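Local structure of protein-tyrosine-phosphatase (Shewanella sp., 2Z72) at residues K311-L323 with G326-N338. The protein hydrolyses phosphotyrosine as a cold-active protein tyrosine phosphatase, with a two-zinc centre in a calcineurin-like phosphoesterase fold. Numbering follows the deposited sequence.
Sequences KSGELLLLENNRL and GLYDGTRETLQEN
L323 and Q336 pair across an antiparallel meander at the C-terminal edge of the calcineurin-like phosphoesterase fold, in which strand 322-326 is flanked by 315-319 on one side and by 332-334 and 336-337 on the other. A classic beta bulge sets L335 and Q336 opposite L323, so L323 O accepts from both L335 N (2.8 Å) and the more distant Q336 N (3.3 Å), while L323 N donates to Q336 O. On the face that carries the side chains of L323 and Q336, L323 CD1 packs against Q336 CB, and Q336 NE2 donates to N341 OD1. The face of R322 and E337 carries a salt bridge: the chain of R322, extended from CG to NE, presents NE in the guanidinium plane to E337 OE2 (2.8 Å), the carboxylate plane turned 61° away.

Toward the other end, L315 and G326 exchange two backbone bonds, G326 N to L315 O being nearly straight (173°). E314 OE1 forms a salt bridge with R325 and also takes a bond from a water that accepts from Y328 N, while OE2 is held by V292 N. Y328 lays its ring over S312, and a serine in place of Y328 would probably leave S312 and helix 83-92 without the ring they pack on. This is a CH-pi contact over the ring face, S312 CA sitting 3.6 Å from the Y328 ring centroid, only 4° off the normal.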
ATOM      1  N   LYS A 311      -8.074 -12.754  -9.701  1.00 12.64           N
ATOM      2  CA  LYS A 311      -9.270 -13.574  -9.459  1.00 13.64           C
ATOM      3  C   LYS A 311      -9.882 -13.454  -8.080  1.00 13.69           C
ATOM      4  O   LYS A 311     -11.084 -13.484  -7.983  1.00 16.36           O
ATOM      5  CB  LYS A 311      -8.942 -15.047  -9.733  1.00 17.51           C
ATOM      6  CG  LYS A 311      -8.615 -15.247 -11.196  1.00 24.72           C
ATOM      7  CD  LYS A 311      -7.939 -16.584 -11.425  1.00 39.71           C
ATOM      8  CE  LYS A 311      -7.596 -16.709 -12.910  1.00 46.63           C
ATOM      9  NZ  LYS A 311      -6.139 -16.958 -13.225  1.00 49.23           N
ATOM     10  N   SER A 312      -9.044 -13.366  -7.028  1.00 12.89           N
ATOM     11  CA  SER A 312      -9.586 -13.365  -5.662  1.00 13.42           C
ATOM     12  C   SER A 312      -8.529 -12.794  -4.724  1.00 11.05           C
ATOM     13  O   SER A 312      -7.379 -12.657  -5.098  1.00 12.04           O
ATOM     14  CB  SER A 312      -9.966 -14.748  -5.203  1.00 15.37           C
ATOM     15  OG  SER A 312      -8.828 -15.571  -5.136  1.00 18.06           O
ATOM     16  N   GLY A 313      -8.941 -12.518  -3.491  1.00 11.60           N
ATOM     17  CA  GLY A 313      -8.034 -12.152  -2.439  1.00 13.28           C
ATOM     18  C   GLY A 313      -8.722 -12.333  -1.115  1.00 11.49           C
ATOM     19  O   GLY A 313      -9.895 -12.637  -1.028  1.00 12.63           O
ATOM     20  N   GLU A 314      -8.052 -12.124  -0.014  1.00 12.07           N
ATOM     21  CA  GLU A 314      -8.339 -12.294   1.339  1.00 10.66           C
ATOM     22  C   GLU A 314      -7.692 -11.191   2.159  1.00 10.30           C
ATOM     23  O   GLU A 314      -6.752 -10.497   1.740  1.00 10.87           O
ATOM     24  CB  GLU A 314      -7.845 -13.666   1.880  1.00 11.18           C
ATOM     25  CG  GLU A 314      -8.439 -14.806   1.044  1.00 12.22           C
ATOM     26  CD  GLU A 314      -8.234 -16.176   1.698  1.00 13.35           C
ATOM     27  OE1 GLU A 314      -8.814 -17.156   1.152  1.00 14.80           O
ATOM     28  OE2 GLU A 314      -7.445 -16.284   2.669  1.00 13.26           O
ATOM     29  N   LEU A 315      -8.210 -11.064   3.374  1.00 10.96           N
ATOM     30  CA  LEU A 315      -7.654 -10.111   4.350  1.00 10.79           C
ATOM     31  C   LEU A 315      -7.495 -10.787   5.680  1.00 11.29           C
ATOM     32  O   LEU A 315      -7.997 -11.890   5.956  1.00 11.85           O
ATOM     33  CB  LEU A 315      -8.499  -8.848   4.372  1.00 11.64           C
ATOM     34  CG  LEU A 315     -10.006  -8.978   4.630  1.00 13.23           C
ATOM     35  CD1 LEU A 315     -10.347  -9.243   6.087  1.00 15.81           C
ATOM     36  CD2 LEU A 315     -10.686  -7.680   4.171  1.00 15.04           C
ATOM     37  N   LEU A 316      -6.810 -10.076   6.578  1.00 11.21           N
ATOM     38  CA  LEU A 316      -6.623 -10.435   7.962  1.00 11.04           C
ATOM     39  C   LEU A 316      -7.358  -9.428   8.829  1.00 10.79           C
ATOM     40  O   LEU A 316      -7.206  -8.219   8.629  1.00 10.75           O
ATOM     41  CB  LEU A 316      -5.122 -10.415   8.297  1.00 11.48           C
ATOM     42  CG  LEU A 316      -4.752 -10.570   9.773  1.00 11.36           C
ATOM     43  CD1 LEU A 316      -5.110 -11.985  10.262  1.00 13.14           C
ATOM     44  CD2 LEU A 316      -3.285 -10.287   9.973  1.00 12.76           C
ATOM     45  N   LEU A 317      -8.115  -9.924   9.777  1.00 11.11           N
ATOM     46  CA  LEU A 317      -8.802  -9.119  10.760  1.00 11.40           C
ATOM     47  C   LEU A 317      -8.194  -9.407  12.121  1.00 11.35           C
ATOM     48  O   LEU A 317      -8.072 -10.572  12.499  1.00 13.27           O
ATOM     49  CB  LEU A 317     -10.277  -9.414  10.760  0.66 12.91           C
ATOM     50  CG  LEU A 317     -11.174  -8.744  11.788  0.66 13.92           C
ATOM     51  CD1 LEU A 317     -11.178  -7.255  11.683  0.66 14.03           C
ATOM     52  CD2 LEU A 317     -12.607  -9.354  11.617  0.66 16.33           C
ATOM     53  N   LEU A 318      -7.834  -8.334  12.826  1.00 11.56           N
ATOM     54  CA  LEU A 318      -7.296  -8.447  14.211  1.00 12.20           C
ATOM     55  C   LEU A 318      -8.220  -7.704  15.122  1.00 12.80           C
ATOM     56  O   LEU A 318      -8.344  -6.450  15.081  1.00 13.21           O
ATOM     57  CB  LEU A 318      -5.883  -7.843  14.292  1.00 12.78           C
ATOM     58  CG  LEU A 318      -4.880  -8.374  13.257  1.00 11.81           C
ATOM     59  CD1 LEU A 318      -4.815  -7.559  11.983  1.00 13.18           C
ATOM     60  CD2 LEU A 318      -3.474  -8.431  13.824  1.00 14.29           C
ATOM     61  N   GLU A 319      -8.940  -8.418  15.989  1.00 15.17           N
ATOM     62  CA  GLU A 319      -9.970  -7.855  16.816  1.00 17.29           C
ATOM     63  C   GLU A 319     -10.251  -8.814  17.976  1.00 18.20           C
ATOM     64  O   GLU A 319     -10.192 -10.027  17.718  1.00 17.72           O
ATOM     65  CB  GLU A 319     -11.258  -7.690  15.983  1.00 18.74           C
ATOM     66  CG  GLU A 319     -12.370  -6.944  16.617  1.00 20.97           C
ATOM     67  CD  GLU A 319     -13.557  -6.639  15.707  1.00 20.11           C
ATOM     68  OE1 GLU A 319     -14.327  -5.727  16.108  1.00 22.86           O
ATOM     69  OE2 GLU A 319     -13.680  -7.320  14.651  1.00 27.54           O
ATOM     70  N   ASN A 320     -10.532  -8.289  19.135  1.00 20.87           N
ATOM     71  CA  ASN A 320     -10.875  -9.132  20.282  1.00 24.97           C
ATOM     72  C   ASN A 320      -9.862 -10.259  20.531  1.00 25.61           C
ATOM     73  O   ASN A 320     -10.239 -11.353  20.943  1.00 30.30           O
ATOM     74  CB  ASN A 320     -12.243  -9.772  20.068  1.00 30.81           C
ATOM     75  CG  ASN A 320     -13.374  -8.775  19.893  1.00 30.77           C
ATOM     76  OD1 ASN A 320     -13.404  -7.806  20.664  1.00 39.06           O
ATOM     77  ND2 ASN A 320     -14.292  -8.983  18.945  1.00 40.43           N
ATOM     78  N   ASN A 321      -8.597  -9.956  20.347  1.00 25.73           N
ATOM     79  CA  ASN A 321      -7.510 -10.895  20.596  1.00 28.06           C
ATOM     80  C   ASN A 321      -7.583 -12.158  19.774  1.00 21.75           C
ATOM     81  O   ASN A 321      -7.148 -13.232  20.193  1.00 30.48           O
ATOM     82  CB  ASN A 321      -7.530 -11.248  22.077  1.00 40.12           C
ATOM     83  CG  ASN A 321      -6.679 -10.123  22.684  1.00 56.76           C
ATOM     84  OD1 ASN A 321      -7.087  -9.193  23.383  1.00 80.23           O
ATOM     85  ND2 ASN A 321      -5.412 -10.330  22.289  1.00 74.75           N
ATOM     86  N   ARG A 322      -8.174 -11.999  18.579  1.00 18.20           N
ATOM     87  CA  ARG A 322      -8.230 -13.028  17.575  1.00 15.65           C
ATOM     88  C   ARG A 322      -7.485 -12.552  16.311  1.00 14.47           C
ATOM     89  O   ARG A 322      -7.465 -11.336  16.040  1.00 14.81           O
ATOM     90  CB  ARG A 322      -9.637 -13.412  17.168  1.00 20.07           C
ATOM     91  CG  ARG A 322     -10.425 -13.988  18.336  1.00 23.97           C
ATOM     92  CD  ARG A 322     -11.685 -14.661  17.744  1.00 26.94           C
ATOM     93  NE  ARG A 322     -12.533 -15.182  18.763  1.00 33.69           N
ATOM     94  CZ  ARG A 322     -13.428 -14.465  19.437  1.00 37.05           C
ATOM     95  NH1 ARG A 322     -13.593 -13.155  19.210  1.00 52.14           N
ATOM     96  NH2 ARG A 322     -14.150 -15.094  20.352  1.00 54.29           N
ATOM     97  N   LEU A 323      -7.014 -13.529  15.580  1.00 13.53           N
ATOM     98  CA  LEU A 323      -6.545 -13.330  14.216  1.00 12.71           C
ATOM     99  C   LEU A 323      -7.499 -14.085  13.314  1.00 13.51           C
ATOM    100  O   LEU A 323      -7.630 -15.303  13.485  1.00 15.09           O
ATOM    101  CB  LEU A 323      -5.119 -13.845  14.007  1.00 13.66           C
ATOM    102  CG  LEU A 323      -4.053 -13.252  14.893  1.00 15.84           C
ATOM    103  CD1 LEU A 323      -2.769 -14.061  14.775  1.00 20.48           C
ATOM    104  CD2 LEU A 323      -3.869 -11.813  14.521  1.00 17.81           C
ATOM    105  N   GLY A 326     -10.285 -13.468   6.509  1.00 13.17           N
ATOM    106  CA  GLY A 326     -11.489 -13.038   5.804  1.00 12.70           C
ATOM    107  C   GLY A 326     -11.361 -13.442   4.351  1.00 12.84           C
ATOM    108  O   GLY A 326     -10.535 -12.935   3.591  1.00 12.98           O
ATOM    109  N   LEU A 327     -12.201 -14.411   3.982  1.00 13.30           N
ATOM    110  CA  LEU A 327     -12.160 -14.978   2.648  1.00 13.03           C
ATOM    111  C   LEU A 327     -12.881 -14.088   1.618  1.00 12.85           C
ATOM    112  O   LEU A 327     -13.757 -13.263   1.953  1.00 13.21           O
ATOM    113  CB  LEU A 327     -12.794 -16.393   2.681  1.00 14.05           C
ATOM    114  CG  LEU A 327     -11.961 -17.501   3.341  1.00 14.23           C
ATOM    115  CD1 LEU A 327     -12.160 -17.522   4.827  1.00 16.50           C
ATOM    116  CD2 LEU A 327     -12.345 -18.847   2.755  1.00 16.50           C
ATOM    117  N   TYR A 328     -12.574 -14.355   0.351  1.00 12.61           N
ATOM    118  CA  TYR A 328     -13.135 -13.591  -0.756  1.00 12.47           C
ATOM    119  C   TYR A 328     -14.630 -13.710  -0.840  1.00 13.30           C
ATOM    120  O   TYR A 328     -15.284 -12.795  -1.382  1.00 14.51           O
ATOM    121  CB  TYR A 328     -12.539 -14.066  -2.080  1.00 13.06           C
ATOM    122  CG  TYR A 328     -12.658 -13.133  -3.249  1.00 12.70           C
ATOM    123  CD1 TYR A 328     -13.190 -13.599  -4.464  1.00 13.53           C
ATOM    124  CD2 TYR A 328     -12.254 -11.799  -3.186  1.00 13.37           C
ATOM    125  CE1 TYR A 328     -13.310 -12.772  -5.555  1.00 13.55           C
ATOM    126  CE2 TYR A 328     -12.367 -10.967  -4.289  1.00 12.29           C
ATOM    127  CZ  TYR A 328     -12.905 -11.456  -5.467  1.00 13.43           C
ATOM    128  OH  TYR A 328     -12.960 -10.581  -6.513  1.00 15.96           O
ATOM    129  N   ASP A 329     -15.210 -14.832  -0.393  1.00 14.10           N
ATOM    130  CA  ASP A 329     -16.651 -15.061  -0.441  1.00 15.82           C
ATOM    131  C   ASP A 329     -17.390 -14.445   0.745  1.00 14.76           C
ATOM    132  O   ASP A 329     -18.614 -14.621   0.789  1.00 17.11           O
ATOM    133  CB  ASP A 329     -16.924 -16.546  -0.590  1.00 17.00           C
ATOM    134  CG  ASP A 329     -16.641 -17.366   0.631  1.00 19.81           C
ATOM    135  OD1 ASP A 329     -16.960 -18.599   0.502  1.00 21.42           O
ATOM    136  OD2 ASP A 329     -16.117 -16.834   1.635  1.00 16.99           O
ATOM    137  N   GLY A 330     -16.656 -13.741   1.649  1.00 13.64           N
ATOM    138  CA  GLY A 330     -17.328 -13.062   2.743  1.00 15.07           C
ATOM    139  C   GLY A 330     -17.355 -13.904   4.007  1.00 16.22           C
ATOM    140  O   GLY A 330     -17.755 -13.415   5.072  1.00 17.23           O
ATOM    141  N   THR A 331     -16.921 -15.148   3.931  1.00 15.48           N
ATOM    142  CA  THR A 331     -16.813 -15.986   5.140  1.00 16.78           C
ATOM    143  C   THR A 331     -15.510 -15.694   5.861  1.00 14.75           C
ATOM    144  O   THR A 331     -14.608 -15.013   5.322  1.00 15.11           O
ATOM    145  CB  THR A 331     -16.885 -17.499   4.818  1.00 16.94           C
ATOM    146  OG1 THR A 331     -15.808 -17.922   4.002  1.00 18.13           O
ATOM    147  CG2 THR A 331     -18.192 -17.860   4.110  1.00 18.79           C
ATOM    148  N   ARG A 332     -15.375 -16.209   7.082  1.00 17.29           N
ATOM    149  CA  ARG A 332     -14.285 -15.974   7.998  1.00 19.55           C
ATOM    150  C   ARG A 332     -13.814 -17.284   8.590  1.00 18.10           C
ATOM    151  O   ARG A 332     -14.681 -18.134   8.877  1.00 22.61           O
ATOM    152  CB  ARG A 332     -14.740 -15.175   9.218  1.00 29.96           C
ATOM    153  CG  ARG A 332     -15.773 -14.160   8.847  1.00 23.17           C
ATOM    154  CD  ARG A 332     -14.748 -13.053   8.150  1.00 10.20           C
ATOM    155  NE  ARG A 332     -14.909 -12.053   9.471  1.00 18.18           N
ATOM    156  CZ  ARG A 332     -16.067 -11.417   9.541  1.00 39.06           C
ATOM    157  NH1 ARG A 332     -16.343 -10.573  10.549  1.00 66.86           N
ATOM    158  NH2 ARG A 332     -17.070 -11.497   8.627  1.00 64.92           N
ATOM    159  N   GLU A 333     -12.541 -17.427   8.893  1.00 17.25           N
ATOM    160  CA  GLU A 333     -11.945 -18.557   9.597  1.00 19.66           C
ATOM    161  C   GLU A 333     -10.959 -18.039  10.605  1.00 17.69           C
ATOM    162  O   GLU A 333     -10.083 -17.253  10.276  1.00 18.03           O
ATOM    163  CB  GLU A 333     -11.237 -19.462   8.578  1.00 22.28           C
ATOM    164  CG  GLU A 333     -12.315 -20.063   7.690  1.00 37.85           C
ATOM    165  CD  GLU A 333     -11.995 -21.261   6.871  1.00 42.33           C
ATOM    166  OE1 GLU A 333     -12.645 -21.359   5.792  1.00 51.94           O
ATOM    167  OE2 GLU A 333     -11.139 -22.056   7.346  1.00 45.95           O
ATOM    168  N   THR A 334     -11.042 -18.519  11.816  1.00 17.46           N
ATOM    169  CA  THR A 334     -10.126 -18.045  12.850  1.00 16.43           C
ATOM    170  C   THR A 334      -8.766 -18.721  12.693  1.00 16.75           C
ATOM    171  O   THR A 334      -8.787 -19.944  12.641  1.00 21.09           O
ATOM    172  CB  THR A 334     -10.726 -18.286  14.251  1.00 21.38           C
ATOM    173  OG1 THR A 334     -11.932 -17.488  14.279  1.00 22.18           O
ATOM    174  CG2 THR A 334      -9.855 -17.749  15.339  1.00 19.11           C
ATOM    175  N   LEU A 335      -7.695 -17.945  12.708  1.00 15.75           N
ATOM    176  CA  LEU A 335      -6.352 -18.502  12.694  1.00 16.21           C
ATOM    177  C   LEU A 335      -5.816 -18.730  14.082  1.00 16.78           C
ATOM    178  O   LEU A 335      -5.128 -19.701  14.381  1.00 17.52           O
ATOM    179  CB  LEU A 335      -5.353 -17.618  11.941  1.00 16.70           C
ATOM    180  CG  LEU A 335      -5.722 -17.279  10.491  1.00 18.45           C
ATOM    181  CD1 LEU A 335      -4.714 -16.372   9.855  1.00 25.93           C
ATOM    182  CD2 LEU A 335      -5.863 -18.555   9.671  1.00 29.43           C
ATOM    183  N   GLN A 336      -6.117 -17.782  14.991  1.00 17.18           N
ATOM    184  CA  GLN A 336      -5.625 -17.804  16.364  1.00 17.21           C
ATOM    185  C   GLN A 336      -6.704 -17.169  17.227  1.00 17.78           C
ATOM    186  O   GLN A 336      -7.237 -16.110  16.910  1.00 17.13           O
ATOM    187  CB  GLN A 336      -4.276 -17.076  16.558  1.00 19.36           C
ATOM    188  CG  GLN A 336      -3.557 -17.390  17.868  1.00 23.67           C
ATOM    189  CD  GLN A 336      -2.281 -16.615  18.031  1.00 19.63           C
ATOM    190  OE1 GLN A 336      -2.331 -15.411  18.332  1.00 24.10           O
ATOM    191  NE2 GLN A 336      -1.113 -17.217  17.876  1.00 24.68           N
ATOM    192  N   GLU A 337      -6.963 -17.793  18.391  1.00 23.36           N
ATOM    193  CA  GLU A 337      -7.825 -17.092  19.362  1.00 26.37           C
ATOM    194  C   GLU A 337      -7.224 -17.207  20.721  1.00 33.05           C
ATOM    195  O   GLU A 337      -6.737 -18.260  21.167  1.00 32.18           O
ATOM    196  CB  GLU A 337      -9.213 -17.563  19.270  1.00 38.47           C
ATOM    197  CG  GLU A 337      -9.597 -19.019  19.354  1.00 40.38           C
ATOM    198  CD  GLU A 337     -11.125 -18.930  19.092  1.00 53.26           C
ATOM    199  OE1 GLU A 337     -11.746 -19.938  18.706  1.00 65.97           O
ATOM    200  OE2 GLU A 337     -11.657 -17.799  19.278  1.00 51.09           O
ATOM    201  N   ASN A 338      -7.389 -16.050  21.364  1.00 34.62           N
ATOM    202  CA  ASN A 338      -6.525 -15.632  22.489  1.00 50.88           C
ATOM    203  C   ASN A 338      -5.038 -15.862  22.185  1.00 63.15           C
ATOM    204  O   ASN A 338      -4.402 -14.959  21.612  1.00 81.15           O
ATOM    205  CB  ASN A 338      -7.009 -16.316  23.768  1.00 61.64           C
ATOM    206  CG  ASN A 338      -8.400 -15.777  24.072  1.00 69.82           C
ATOM    207  OD1 ASN A 338      -9.343 -16.571  24.113  1.00 89.59           O
ATOM    208  ND2 ASN A 338      -8.482 -14.465  24.274  1.00 68.33           N
TER
HETATM  209  O   HOH W   1     -10.911 -16.596  -0.419  1.00 14.69           O